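Local coordinates for protein alcohol dehydrogenase (Thermus sp., PDB 4CPD) that probably catalyses NAD-dependent interconversion of alcohols with aldehydes or ketones, as a zinc-containing medium-chain dehydrogenase, at residues L44-I49 against L332-E337; C92-R97 against L102-G107; T156-L161 against H296-A301. All coordinates share one frame; numbering follows the deposited sequence.

The three contacts lie at different depths. Contact 3 is closest to the centre of the chain, with its own centre about 10 Å away. Contact 1 lies at about 15 Å and contact 2 at about 19 Å. All three are only partly buried, and no two share a helix. Contact 1 joins two helix ends and contact 3 two helix bodies, both pairs far apart in sequence, and each holds a residue of the NAD pocket. Contact 2 closes a short loop on itself. The chemistry changes with the place: a histidine-carboxylate bond in contact 1, cysteine thiolates on zinc near the second subunit in contact 2, and ring packing without a cross-segment hydrogen bond in contact 3.

Contact 1 of 3, residues L44-I49 against L332-E337; sequences LYHGKI and LFDRKE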
loop_
_atom_site.group_PDB
_atom_site.type_symbol
_atom_site.label_atom_id
_atom_site.label_comp_id
_atom_site.label_asym_id
_atom_site.label_seq_id
_atom_site.Cartn_x
_atom_site.Cartn_y
_atom_site.Cartn_z
ATOM N N LEU A 44 -9.910 -5.436 -25.382
ATOM C CA LEU A 44 -9.561 -6.037 -26.659
ATOM C C LEU A 44 -10.512 -5.515 -27.717
ATOM O O LEU A 44 -10.077 -4.922 -28.687
ATOM C CB LEU A 44 -9.636 -7.558 -26.625
ATOM C CG LEU A 44 -8.282 -8.176 -26.312
ATOM C CD1 LEU A 44 -8.079 -8.173 -24.822
ATOM C CD2 LEU A 44 -8.127 -9.593 -26.814
ATOM N N TYR A 45 -11.808 -5.726 -27.496
ATOM C CA TYR A 45 -12.859 -5.420 -28.467
ATOM C C TYR A 45 -12.682 -4.009 -29.029
ATOM O O TYR A 45 -12.783 -3.794 -30.247
ATOM C CB TYR A 45 -14.213 -5.535 -27.779
ATOM C CG TYR A 45 -15.457 -5.660 -28.650
ATOM C CD1 TYR A 45 -15.679 -6.772 -29.454
ATOM C CD2 TYR A 45 -16.462 -4.724 -28.569
ATOM C CE1 TYR A 45 -16.844 -6.910 -30.186
ATOM C CE2 TYR A 45 -17.628 -4.855 -29.286
ATOM C CZ TYR A 45 -17.810 -5.942 -30.096
ATOM O OH TYR A 45 -18.988 -6.021 -30.800
ATOM N N HIS A 46 -12.399 -3.056 -28.133
ATOM C CA HIS A 46 -12.212 -1.642 -28.515
ATOM C C HIS A 46 -10.775 -1.213 -28.823
ATOM O O HIS A 46 -10.412 -0.038 -28.652
ATOM C CB HIS A 46 -12.717 -0.728 -27.420
ATOM C CG HIS A 46 -14.173 -0.868 -27.134
ATOM N ND1 HIS A 46 -14.654 -0.990 -25.849
ATOM C CD2 HIS A 46 -15.254 -0.886 -27.953
ATOM C CE1 HIS A 46 -15.970 -1.083 -25.887
ATOM N NE2 HIS A 46 -16.360 -1.025 -27.150
ATOM N N GLY A 47 -9.966 -2.170 -29.251
ATOM C CA GLY A 47 -8.600 -1.918 -29.709
ATOM C C GLY A 47 -7.664 -1.218 -28.741
ATOM O O GLY A 47 -6.600 -0.722 -29.139
ATOM N N LYS A 48 -8.065 -1.197 -27.468
ATOM C CA LYS A 48 -7.270 -0.644 -26.356
ATOM C C LYS A 48 -6.065 -1.562 -26.074
ATOM O O LYS A 48 -5.112 -1.178 -25.401
ATOM C CB LYS A 48 -8.145 -0.550 -25.081
ATOM C CG LYS A 48 -8.272 0.818 -24.409
ATOM C CD LYS A 48 -9.541 1.551 -24.864
ATOM C CE LYS A 48 -10.283 2.242 -23.728
ATOM N NZ LYS A 48 -10.963 1.258 -22.833
ATOM N N ILE A 49 -6.141 -2.794 -26.566
ATOM C CA ILE A 49 -5.092 -3.790 -26.384
ATOM C C ILE A 49 -4.811 -4.448 -27.754
ATOM O O ILE A 49 -5.758 -4.804 -28.491
ATOM C CB ILE A 49 -5.538 -4.889 -25.381
ATOM C CG1 ILE A 49 -5.930 -4.287 -24.007
ATOM C CG2 ILE A 49 -4.462 -5.959 -25.248
ATOM C CD1 ILE A 49 -4.783 -3.915 -23.090
ATOM N N LEU A 332 -24.062 -7.334 -26.509
ATOM C CA LEU A 332 -24.900 -7.185 -25.316
ATOM C C LEU A 332 -24.095 -6.663 -24.147
ATOM O O LEU A 332 -24.446 -5.662 -23.534
ATOM C CB LEU A 332 -25.557 -8.518 -24.922
ATOM C CG LEU A 332 -26.946 -8.885 -25.474
ATOM C CD1 LEU A 332 -27.988 -7.872 -25.053
ATOM C CD2 LEU A 332 -26.907 -8.983 -26.984
ATOM N N PHE A 333 -23.004 -7.350 -23.844
ATOM C CA PHE A 333 -22.163 -6.969 -22.711
ATOM C C PHE A 333 -21.564 -5.565 -22.885
ATOM O O PHE A 333 -21.590 -4.744 -21.968
ATOM C CB PHE A 333 -21.068 -8.014 -22.499
ATOM C CG PHE A 333 -20.274 -7.809 -21.244
ATOM C CD1 PHE A 333 -20.917 -7.622 -20.016
ATOM C CD2 PHE A 333 -18.885 -7.815 -21.285
ATOM C CE1 PHE A 333 -20.178 -7.438 -18.858
ATOM C CE2 PHE A 333 -18.150 -7.641 -20.134
ATOM C CZ PHE A 333 -18.794 -7.452 -18.919
ATOM N N ASP A 334 -21.049 -5.291 -24.077
ATOM C CA ASP A 334 -20.513 -3.973 -24.400
ATOM C C ASP A 334 -21.559 -2.878 -24.192
ATOM O O ASP A 334 -21.293 -1.890 -23.496
ATOM C CB ASP A 334 -20.015 -3.947 -25.840
ATOM C CG ASP A 334 -19.237 -2.694 -26.162
ATOM O OD1 ASP A 334 -18.794 -2.009 -25.197
ATOM O OD2 ASP A 334 -19.075 -2.425 -27.380
ATOM N N ARG A 335 -22.752 -3.086 -24.774
ATOM C CA ARG A 335 -23.883 -2.136 -24.659
ATOM C C ARG A 335 -24.517 -2.119 -23.243
ATOM O O ARG A 335 -25.452 -1.366 -22.997
ATOM C CB ARG A 335 -24.945 -2.402 -25.752
ATOM C CG ARG A 335 -24.524 -1.988 -27.170
ATOM C CD ARG A 335 -25.456 -2.551 -28.245
ATOM N N LYS A 336 -23.993 -2.935 -22.321
ATOM C CA LYS A 336 -24.428 -2.979 -20.912
ATOM C C LYS A 336 -25.876 -3.565 -20.756
ATOM O O LYS A 336 -26.561 -3.373 -19.738
ATOM C CB LYS A 336 -24.294 -1.584 -20.281
ATOM C CG LYS A 336 -23.466 -1.523 -19.008
ATOM C CD LYS A 336 -22.053 -1.013 -19.285
ATOM N N GLU A 337 -26.311 -4.309 -21.774
ATOM C CA GLU A 337 -27.587 -5.007 -21.769
ATOM C C GLU A 337 -27.496 -6.369 -21.082
ATOM O O GLU A 337 -28.452 -6.839 -20.491
ATOM C CB GLU A 337 -28.094 -5.155 -23.200
ATOM C CG GLU A 337 -28.701 -3.860 -23.745
ATOM C CD GLU A 337 -28.782 -3.812 -25.267
ATOM O OE1 GLU A 337 -28.948 -4.871 -25.911
ATOM O OE2 GLU A 337 -28.662 -2.696 -25.818
#
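His46 and Asp334 are brought together by their first torsions. With CG anti to the carbonyl carbon (chi1 -62°), the His46 ring reaches toward helix 326-334; with CG anti to the backbone N (chi1 -170°), Asp334 sends its carboxylate to meet it. The two side chains approach from opposite directions. His46 NE2 donates to Asp334 OD2 over 3.1 Å. The bond is bent, with an N-H...O angle of 140°. It reaches OD2 on the syn side, clearly out of the carboxylate plane, and OD2 is itself tilted from the imidazole plane. The other oxygen, OD1, sits at the edge of the same ring. The nearby carboxylate would probably favour a positively charged imidazole. Tyr45 comes from another side. Its CE2 lies 3.4 Å from Asp334 OD2, which sits near the plane of the ring, at its edge. The ring and the carboxylate stand almost perpendicular. Tyr45 also meets the ring of Tyr330, and Asp334 rests on Leu42. Phe333, next in the chain to Asp334, touches NAD. The arrangement is a His-carboxylate hydrogen bond between the residue just past helix 39-45 and the last turn of helix 326-334, the latter closed by a Schellman motif at Lys336.

Contact 2 of 3, residues C92-R97 against L102-G107; sequences CPYCRR and LCERGG. With ZN (zinc ion), chain F.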
loop_
_atom_site.group_PDB
_atom_site.type_symbol
_atom_site.label_atom_id
_atom_site.label_comp_id
_atom_site.label_asym_id
_atom_site.label_seq_id
_atom_site.Cartn_x
_atom_site.Cartn_y
_atom_site.Cartn_z
ATOM N N CYS A 92 10.507 -19.101 -11.551
ATOM C CA CYS A 92 11.192 -17.814 -11.577
ATOM C C CYS A 92 11.167 -17.130 -10.205
ATOM O O CYS A 92 10.371 -17.486 -9.322
ATOM C CB CYS A 92 10.581 -16.914 -12.620
ATOM S SG CYS A 92 9.018 -16.189 -12.192
ATOM N N PRO A 93 12.039 -16.127 -10.008
ATOM C CA PRO A 93 12.099 -15.472 -8.696
ATOM C C PRO A 93 10.767 -14.901 -8.190
ATOM O O PRO A 93 10.488 -14.998 -6.981
ATOM C CB PRO A 93 13.112 -14.349 -8.918
ATOM C CG PRO A 93 13.915 -14.772 -10.101
ATOM C CD PRO A 93 12.956 -15.491 -10.971
ATOM N N TYR A 94 9.975 -14.333 -9.098
ATOM C CA TYR A 94 8.627 -13.868 -8.722
ATOM C C TYR A 94 7.667 -15.005 -8.275
ATOM O O TYR A 94 6.948 -14.852 -7.298
ATOM C CB TYR A 94 8.016 -12.985 -9.829
ATOM C CG TYR A 94 8.764 -11.683 -9.915
ATOM C CD1 TYR A 94 8.559 -10.682 -8.969
ATOM C CD2 TYR A 94 9.767 -11.480 -10.886
ATOM C CE1 TYR A 94 9.284 -9.498 -9.017
ATOM C CE2 TYR A 94 10.494 -10.297 -10.941
ATOM C CZ TYR A 94 10.254 -9.306 -10.010
ATOM O OH TYR A 94 10.976 -8.121 -10.065
ATOM N N CYS A 95 7.678 -16.132 -8.972
ATOM C CA CYS A 95 6.858 -17.261 -8.586
ATOM C C CYS A 95 7.310 -17.761 -7.247
ATOM O O CYS A 95 6.479 -18.110 -6.444
ATOM C CB CYS A 95 6.915 -18.410 -9.612
ATOM S SG CYS A 95 5.962 -18.097 -11.108
ATOM N N ARG A 96 8.613 -17.772 -6.990
ATOM C CA ARG A 96 9.113 -18.258 -5.680
ATOM C C ARG A 96 8.703 -17.357 -4.496
ATOM O O ARG A 96 8.587 -17.837 -3.377
ATOM C CB ARG A 96 10.617 -18.464 -5.688
ATOM C CG ARG A 96 11.086 -19.211 -6.924
ATOM C CD ARG A 96 12.087 -20.308 -6.617
ATOM N NE ARG A 96 11.431 -21.605 -6.606
ATOM C CZ ARG A 96 11.783 -22.671 -7.336
ATOM N NH1 ARG A 96 12.841 -22.657 -8.154
ATOM N NH2 ARG A 96 11.079 -23.784 -7.221
ATOM N N ARG A 97 8.482 -16.068 -4.774
ATOM C CA ARG A 97 7.942 -15.103 -3.819
ATOM C C ARG A 97 6.423 -15.173 -3.727
ATOM O O ARG A 97 5.812 -14.360 -3.050
ATOM C CB ARG A 97 8.298 -13.668 -4.243
ATOM C CG ARG A 97 9.768 -13.275 -4.216
ATOM C CD ARG A 97 9.926 -11.900 -4.870
ATOM N NE ARG A 97 11.324 -11.455 -4.908
ATOM C CZ ARG A 97 12.018 -11.163 -6.016
ATOM N NH1 ARG A 97 11.464 -11.208 -7.215
ATOM N NH2 ARG A 97 13.278 -10.787 -5.920
ATOM N N LEU A 102 3.427 -11.694 -11.379
ATOM C CA LEU A 102 4.628 -11.069 -11.919
ATOM C C LEU A 102 5.587 -12.071 -12.525
ATOM O O LEU A 102 6.767 -11.735 -12.730
ATOM C CB LEU A 102 5.334 -10.304 -10.807
ATOM C CG LEU A 102 4.451 -9.205 -10.206
ATOM C CD1 LEU A 102 5.159 -8.573 -9.010
ATOM C CD2 LEU A 102 4.086 -8.163 -11.255
ATOM N N CYS A 103 5.089 -13.286 -12.800
ATOM C CA CYS A 103 5.907 -14.374 -13.359
ATOM C C CYS A 103 6.636 -13.869 -14.589
ATOM O O CYS A 103 6.053 -13.175 -15.417
ATOM C CB CYS A 103 5.054 -15.556 -13.768
ATOM S SG CYS A 103 6.038 -16.834 -14.550
ATOM N N GLU A 104 7.915 -14.204 -14.683
ATOM C CA GLU A 104 8.758 -13.756 -15.809
ATOM C C GLU A 104 8.383 -14.410 -17.138
ATOM O O GLU A 104 8.558 -13.821 -18.181
ATOM C CB GLU A 104 10.248 -13.957 -15.496
ATOM C CG GLU A 104 10.897 -12.685 -14.935
ATOM C CD GLU A 104 12.094 -12.975 -14.061
ATOM O OE1 GLU A 104 12.493 -14.162 -14.042
ATOM O OE2 GLU A 104 12.620 -12.041 -13.391
ATOM N N ARG A 105 7.837 -15.616 -17.081
ATOM C CA ARG A 105 7.219 -16.262 -18.253
ATOM C C ARG A 105 5.683 -16.105 -18.242
ATOM O O ARG A 105 4.940 -16.926 -18.795
ATOM C CB ARG A 105 7.604 -17.734 -18.270
ATOM C CG ARG A 105 9.039 -17.968 -18.719
ATOM C CD ARG A 105 9.453 -19.417 -18.548
ATOM N NE ARG A 105 9.937 -19.537 -17.187
ATOM C CZ ARG A 105 11.207 -19.517 -16.811
ATOM N NH1 ARG A 105 12.187 -19.467 -17.720
ATOM N NH2 ARG A 105 11.481 -19.588 -15.506
ATOM N N GLY A 106 5.218 -15.036 -17.605
ATOM C CA GLY A 106 3.808 -14.854 -17.386
ATOM C C GLY A 106 3.081 -14.503 -18.651
ATOM O O GLY A 106 3.693 -14.036 -19.583
ATOM N N GLY A 107 1.771 -14.740 -18.662
ATOM C CA GLY A 107 0.884 -14.333 -19.759
ATOM C C GLY A 107 -0.570 -14.459 -19.387
ATOM O O GLY A 107 -0.882 -14.979 -18.341
HETATM ZN ZN ZN F . 7.277 -17.652 -12.962
#
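Cys92, Cys95 and Cys103 meet on one zinc ion, and Cys89 completes the four-cysteine site. Such a four-cysteine site matches the structural zinc of many zinc-containing alcohol dehydrogenases. Zinc lies 2.4 Å from Cys92 SG, 2.3 Å from Cys95 SG and 2.2 Å from Cys103 SG. Tyr94, between the two ligands Cys92 and Cys95 in sequence, points its ring away from the metal, along Leu102 and Glu104. Its CB lies 3.4 Å from Leu102 O. CG follows, also close to that carbonyl oxygen. The ring then divides. CD1 rests on Leu102 CB at 3.7 Å, while CD2 turns to Leu102 O and Glu104. Further out, CE2 has Glu104 OE2 at 3.7 Å, at the ring edge and in its plane. The carboxylate plane stands nearly perpendicular to the ring. Arg97 NH1 lies over one ring face, offset toward the rim. Tyr94 also packs on Pro259 of the second subunit, and Arg97 forms a salt bridge with Glu235 of that subunit. With an alanine in place of Tyr94, Leu102 CB would probably lose its aromatic neighbour, and Arg97 NH1 the ring face it lies over. Cys92 is the N-cap of helix 93-96, its sulfur accepting from Cys95 N. The same SG takes a second, nearly straight bond from Glu104 N, 3.4 Å long with an N-H...S angle of 173°.

Contact 3 of 3, residues T156-L161 against H296-A301; sequences TAYGGL and HLYIDA. With NAD (nicotinamide-adenine-dinucleotide), chain G.
The phenol oxygen of Tyr298 is hydrogen-bonded to Gln163 NE2, further along helix 153-163. This ties the tip of the side chain to the helix its ring already rests on. Gly159 CA lies over one face of the Tyr298 ring, 3.7 Å from the ring centroid, in a CH-pi contact. Gly159 has no side chain, and a CB there would run into Tyr298 CE2. The opposite face is covered by Leu297 CB, so the ring is held between the two. Tyr158 comes in beside it. Its CG lies anti to the backbone N (chi1 -174°), which carries the ring across to helix 295-307. Tyr158 CD2 reaches Tyr298 CB at 3.7 Å. The two rings meet obliquely, with planes 68° apart. At the far end, Tyr158 OH is 3.9 Å from Ala301 CB. Two residues before Tyr158, Thr156 faces the cofactor. Its OG1 is 3.4 Å from NAD C4N, the nicotinamide carbon that accepts the hydride in alcohol oxidation, and is hydrogen-bonded to the backbone oxygen of Asp152, a zinc ligand. The two helix segments cross at 105°, with axes 9.3 Å apart. Helix 153-163 also packs on helix 179-190 through Ala157, Tyr158 and Leu161, and Gly160 O bonds to Ser264 OG on strand 262-265 of the parallel sheet.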
loop_
_atom_site.group_PDB
_atom_site.type_symbol
_atom_site.label_atom_id
_atom_site.label_comp_id
_atom_site.label_asym_id
_atom_site.label_seq_id
_atom_site.Cartn_x
_atom_site.Cartn_y
_atom_site.Cartn_z
ATOM N N THR A 156 -10.157 -12.062 -8.119
ATOM C CA THR A 156 -9.695 -10.701 -8.265
ATOM C C THR A 156 -10.241 -9.830 -7.135
ATOM O O THR A 156 -9.495 -9.126 -6.454
ATOM C CB THR A 156 -10.093 -10.136 -9.658
ATOM O OG1 THR A 156 -9.348 -10.821 -10.662
ATOM C CG2 THR A 156 -9.776 -8.703 -9.785
ATOM N N ALA A 157 -11.550 -9.863 -6.966
ATOM C CA ALA A 157 -12.208 -9.096 -5.908
ATOM C C ALA A 157 -11.773 -9.586 -4.500
ATOM O O ALA A 157 -11.460 -8.813 -3.619
ATOM C CB ALA A 157 -13.701 -9.225 -6.064
ATOM N N TYR A 158 -11.768 -10.888 -4.306
ATOM C CA TYR A 158 -11.315 -11.491 -3.062
ATOM C C TYR A 158 -9.914 -10.963 -2.744
ATOM O O TYR A 158 -9.663 -10.431 -1.648
ATOM C CB TYR A 158 -11.289 -13.000 -3.230
ATOM C CG TYR A 158 -10.991 -13.741 -2.003
ATOM C CD1 TYR A 158 -11.995 -14.027 -1.097
ATOM C CD2 TYR A 158 -9.693 -14.202 -1.730
ATOM C CE1 TYR A 158 -11.723 -14.751 0.074
ATOM C CE2 TYR A 158 -9.406 -14.927 -0.577
ATOM C CZ TYR A 158 -10.418 -15.203 0.328
ATOM O OH TYR A 158 -10.131 -15.903 1.486
ATOM N N GLY A 159 -9.012 -11.097 -3.714
ATOM C CA GLY A 159 -7.619 -10.704 -3.550
ATOM C C GLY A 159 -7.544 -9.234 -3.164
ATOM O O GLY A 159 -6.849 -8.859 -2.203
ATOM N N GLY A 160 -8.293 -8.410 -3.886
ATOM C CA GLY A 160 -8.326 -6.998 -3.610
ATOM C C GLY A 160 -8.632 -6.737 -2.158
ATOM O O GLY A 160 -7.980 -5.908 -1.521
ATOM N N LEU A 161 -9.622 -7.461 -1.634
ATOM C CA LEU A 161 -10.089 -7.260 -0.270
ATOM C C LEU A 161 -9.134 -7.833 0.756
ATOM O O LEU A 161 -8.922 -7.213 1.815
ATOM C CB LEU A 161 -11.458 -7.865 -0.061
ATOM C CG LEU A 161 -12.552 -7.187 -0.861
ATOM C CD1 LEU A 161 -13.813 -8.042 -0.816
ATOM C CD2 LEU A 161 -12.801 -5.795 -0.335
ATOM N N HIS A 296 -3.578 -17.144 -8.237
ATOM C CA HIS A 296 -3.050 -18.401 -7.694
ATOM C C HIS A 296 -2.957 -18.380 -6.179
ATOM O O HIS A 296 -3.113 -19.400 -5.540
ATOM C CB HIS A 296 -1.662 -18.694 -8.234
ATOM C CG HIS A 296 -1.588 -18.730 -9.726
ATOM N ND1 HIS A 296 -1.769 -17.607 -10.502
ATOM C CD2 HIS A 296 -1.349 -19.751 -10.585
ATOM C CE1 HIS A 296 -1.637 -17.928 -11.772
ATOM N NE2 HIS A 296 -1.393 -19.223 -11.850
ATOM N N LEU A 297 -2.670 -17.205 -5.613
ATOM C CA LEU A 297 -2.493 -17.092 -4.197
ATOM C C LEU A 297 -3.807 -17.398 -3.460
ATOM O O LEU A 297 -3.761 -17.922 -2.377
ATOM C CB LEU A 297 -1.985 -15.686 -3.838
ATOM C CG LEU A 297 -1.439 -15.550 -2.394
ATOM C CD1 LEU A 297 -0.236 -16.431 -2.198
ATOM C CD2 LEU A 297 -1.082 -14.102 -2.069
ATOM N N TYR A 298 -4.949 -17.072 -4.074
ATOM C CA TYR A 298 -6.250 -17.115 -3.434
ATOM C C TYR A 298 -7.162 -18.230 -3.905
ATOM O O TYR A 298 -8.125 -18.557 -3.245
ATOM C CB TYR A 298 -6.951 -15.784 -3.686
ATOM C CG TYR A 298 -6.110 -14.612 -3.230
ATOM C CD1 TYR A 298 -5.813 -14.444 -1.882
ATOM C CD2 TYR A 298 -5.606 -13.685 -4.138
ATOM C CE1 TYR A 298 -5.041 -13.389 -1.454
ATOM C CE2 TYR A 298 -4.824 -12.632 -3.717
ATOM C CZ TYR A 298 -4.548 -12.498 -2.380
ATOM O OH TYR A 298 -3.793 -11.465 -1.937
ATOM N N ILE A 299 -6.878 -18.815 -5.050
ATOM C CA ILE A 299 -7.841 -19.701 -5.699
ATOM C C ILE A 299 -8.274 -20.886 -4.835
ATOM O O ILE A 299 -9.410 -21.271 -4.887
ATOM C CB ILE A 299 -7.306 -20.199 -7.055
ATOM C CG1 ILE A 299 -8.425 -20.818 -7.871
ATOM C CG2 ILE A 299 -6.183 -21.213 -6.859
ATOM C CD1 ILE A 299 -8.038 -21.030 -9.311
ATOM N N ASP A 300 -7.388 -21.443 -4.019
ATOM C CA ASP A 300 -7.749 -22.622 -3.214
ATOM C C ASP A 300 -8.802 -22.259 -2.171
ATOM O O ASP A 300 -9.766 -23.006 -1.982
ATOM C CB ASP A 300 -6.515 -23.269 -2.585
ATOM C CG ASP A 300 -5.562 -23.850 -3.644
ATOM O OD1 ASP A 300 -6.000 -24.711 -4.425
ATOM O OD2 ASP A 300 -4.388 -23.413 -3.757
ATOM N N ALA A 301 -8.638 -21.095 -1.539
ATOM C CA ALA A 301 -9.589 -20.627 -0.543
ATOM C C ALA A 301 -10.896 -20.272 -1.187
ATOM O O ALA A 301 -11.945 -20.520 -0.625
ATOM C CB ALA A 301 -9.052 -19.430 0.193
HETATM P PA NAD G . -17.498 -3.707 -16.509
HETATM O O1A NAD G . -18.527 -4.744 -16.965
HETATM O O2A NAD G . -17.035 -2.634 -17.489
HETATM O O5B NAD G . -17.922 -2.960 -15.137
HETATM C C5B NAD G . -17.582 -1.593 -14.910
HETATM C C4B NAD G . -18.642 -0.932 -14.035
HETATM O O4B NAD G . -18.158 0.326 -13.548
HETATM C C3B NAD G . -19.928 -0.664 -14.825
HETATM O O3B NAD G . -21.118 -1.002 -14.096
HETATM C C2B NAD G . -19.902 0.820 -15.055
HETATM O O2B NAD G . -21.219 1.368 -15.162
HETATM C C1B NAD G . -19.168 1.295 -13.816
HETATM N N9A NAD G . -18.583 2.615 -14.055
HETATM C C8A NAD G . -17.934 2.985 -15.178
HETATM N N7A NAD G . -17.540 4.276 -15.055
HETATM C C5A NAD G . -17.936 4.728 -13.842
HETATM C C6A NAD G . -17.828 5.988 -13.080
HETATM N N6A NAD G . -17.191 7.028 -13.643
HETATM N N1A NAD G . -18.374 6.070 -11.838
HETATM C C2A NAD G . -19.009 5.020 -11.282
HETATM N N3A NAD G . -19.143 3.836 -11.926
HETATM C C4A NAD G . -18.636 3.630 -13.180
HETATM O O3 NAD G . -16.145 -4.464 -16.032
HETATM P PN NAD G . -15.970 -5.671 -14.963
HETATM O O1N NAD G . -16.149 -6.935 -15.780
HETATM O O2N NAD G . -16.723 -5.386 -13.659
HETATM O O5D NAD G . -14.412 -5.481 -14.573
HETATM C C5D NAD G . -14.099 -4.458 -13.607
HETATM C C4D NAD G . -12.765 -3.746 -13.816
HETATM O O4D NAD G . -11.736 -4.538 -13.206
HETATM C C3D NAD G . -12.367 -3.559 -15.280
HETATM O O3D NAD G . -11.619 -2.336 -15.394
HETATM C C2D NAD G . -11.524 -4.800 -15.582
HETATM O O2D NAD G . -10.618 -4.693 -16.709
HETATM C C1D NAD G . -10.817 -4.965 -14.235
HETATM N N1N NAD G . -10.302 -6.320 -13.981
HETATM C C2N NAD G . -9.094 -6.351 -13.411
HETATM C C3N NAD G . -8.458 -7.544 -13.100
HETATM C C7N NAD G . -7.111 -7.426 -12.446
HETATM O O7N NAD G . -6.268 -8.301 -12.563
HETATM N N7N NAD G . -6.882 -6.324 -11.705
HETATM C C4N NAD G . -9.106 -8.757 -13.388
HETATM C C5N NAD G . -10.372 -8.716 -13.985
HETATM C C6N NAD G . -10.958 -7.474 -14.278
#